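Local atomic coordinates of membrane-bound lytic murein transglycosylase (Agrobacterium tumefaciens, PDB entry 2PNW), a protein that probably cleaves the glycosidic bonds of the peptidoglycan glycan strands, as lytic transglycosylases of the MltA family do. Residues I274-V279 with H294-P299. Residues are numbered along the deposited sequence; the frame is centred on the assembly and turned at random.
Sequences IAAAKV and HTFGLP. With SO4 (sulfate ion), chain B.
F296 reaches across to the beta turn at A275-K278 and meets it from CB to ring tip. Its CB rests 3.8 Å from CB of A277, and CG lies nearly as close to that same methyl. A chi1 of -65° sets CG beside the backbone N, anti to the carbonyl carbon, and lays the ring along the A276-A277 backbone, where CD2, CE2 and CZ do the touching. There CD2 passes CA of A277, and CE2 comes 3.6 Å from the carbonyl O of A276. At the tip, CZ touches CB of A276, also at 3.6 Å, the methyl approaching the ring obliquely. N of A277 stands 4.1 Å above one face, displaced from the ring centre to its margin. The A275-K278 turn is type I, closed by a 2.8 Å hydrogen bond from K278 N to A275 O. F296 comes from a type II turn, T295-L298, with G297 at positive phi (95°) in its third position. That second turn falls within the 3D domain, the double-psi-barrel-related part of MltA-type enzymes, and leads into strand 299-304. Strand 316-324 adjoins both loops: L323 packs on A277, D324 OD1 accepts a hydrogen bond from A276 N, and A322 forms backbone hydrogen bonds with G297 and L298. K278, its chain bent at chi2 and chi4, directs NZ to a sulfate ion, probably taken up from the crystallisation medium, which K43 and R46 also bind; the modelled NZ to O2 separation is implausibly short.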
# COMPACT_ATOMS: atom_id res chain seq x y z
N ILE A 274 1.32 -7.93 6.10
CA ILE A 274 2.72 -7.57 5.79
C ILE A 274 2.63 -6.85 4.45
O ILE A 274 1.84 -7.27 3.58
CB ILE A 274 3.58 -8.87 5.60
CG1 ILE A 274 3.55 -9.76 6.85
CG2 ILE A 274 5.03 -8.53 5.15
CD1 ILE A 274 3.91 -9.04 8.13
N ALA A 275 3.40 -5.78 4.28
CA ALA A 275 3.40 -5.06 3.00
C ALA A 275 4.82 -4.74 2.55
O ALA A 275 5.76 -5.51 2.83
CB ALA A 275 2.51 -3.82 3.06
N ALA A 276 5.00 -3.64 1.83
CA ALA A 276 6.25 -3.44 1.08
C ALA A 276 7.46 -3.20 2.00
O ALA A 276 8.59 -3.50 1.62
CB ALA A 276 6.11 -2.30 0.04
N ALA A 277 7.23 -2.68 3.20
CA ALA A 277 8.31 -2.51 4.19
C ALA A 277 8.58 -3.80 4.99
O ALA A 277 9.40 -3.82 5.92
CB ALA A 277 8.02 -1.33 5.12
N LYS A 278 7.89 -4.89 4.61
CA LYS A 278 8.11 -6.23 5.14
C LYS A 278 7.74 -6.43 6.61
O LYS A 278 8.16 -7.41 7.23
CB LYS A 278 9.57 -6.70 4.88
CG LYS A 278 10.05 -6.50 3.45
CD LYS A 278 9.12 -7.24 2.47
CE LYS A 278 9.84 -7.64 1.18
NZ LYS A 278 10.71 -6.56 0.68
N VAL A 279 6.95 -5.50 7.15
CA VAL A 279 6.43 -5.56 8.53
C VAL A 279 4.90 -5.38 8.52
O VAL A 279 4.34 -4.87 7.53
CB VAL A 279 7.09 -4.51 9.44
CG1 VAL A 279 8.64 -4.71 9.53
CG2 VAL A 279 6.76 -3.09 9.00
N HIS A 294 10.59 8.22 -1.46
CA HIS A 294 10.75 8.07 -0.00
C HIS A 294 11.39 6.77 0.44
O HIS A 294 11.33 5.77 -0.28
CB HIS A 294 9.40 8.29 0.68
CG HIS A 294 8.93 9.70 0.61
ND1 HIS A 294 9.67 10.75 1.12
CD2 HIS A 294 7.81 10.25 0.07
CE1 HIS A 294 9.02 11.88 0.92
NE2 HIS A 294 7.89 11.60 0.28
N THR A 295 11.99 6.80 1.63
CA THR A 295 12.54 5.59 2.23
C THR A 295 11.52 5.05 3.23
O THR A 295 10.99 5.83 4.04
CB THR A 295 13.87 5.92 2.98
OG1 THR A 295 14.79 6.55 2.06
CG2 THR A 295 14.50 4.64 3.56
N PHE A 296 11.22 3.75 3.18
CA PHE A 296 10.31 3.12 4.16
C PHE A 296 10.77 3.29 5.60
O PHE A 296 11.98 3.37 5.88
CB PHE A 296 10.15 1.62 3.88
CG PHE A 296 9.46 1.31 2.56
CD1 PHE A 296 8.39 2.06 2.11
CD2 PHE A 296 9.89 0.24 1.79
CE1 PHE A 296 7.74 1.76 0.88
CE2 PHE A 296 9.24 -0.08 0.56
CZ PHE A 296 8.17 0.69 0.12
N GLY A 297 9.81 3.34 6.52
CA GLY A 297 10.11 3.35 7.94
C GLY A 297 10.18 4.74 8.56
O GLY A 297 10.22 4.85 9.77
N LEU A 298 10.23 5.78 7.74
CA LEU A 298 10.33 7.15 8.26
C LEU A 298 8.97 7.65 8.75
O LEU A 298 7.95 7.28 8.17
CB LEU A 298 10.86 8.08 7.17
CG LEU A 298 12.36 7.92 6.98
CD1 LEU A 298 12.75 8.55 5.67
CD2 LEU A 298 13.07 8.59 8.16
N PRO A 299 8.96 8.46 9.82
CA PRO A 299 7.70 9.03 10.30
C PRO A 299 7.25 10.21 9.44
O PRO A 299 8.08 11.03 9.01
CB PRO A 299 8.03 9.52 11.74
CG PRO A 299 9.43 8.99 12.03
CD PRO A 299 10.09 8.86 10.68
S SO4 B . 12.01 -6.22 -2.15
O1 SO4 B . 10.97 -7.19 -2.51
O2 SO4 B . 12.52 -6.51 -0.81
O3 SO4 B . 13.11 -6.30 -3.11
O4 SO4 B . 11.44 -4.86 -2.15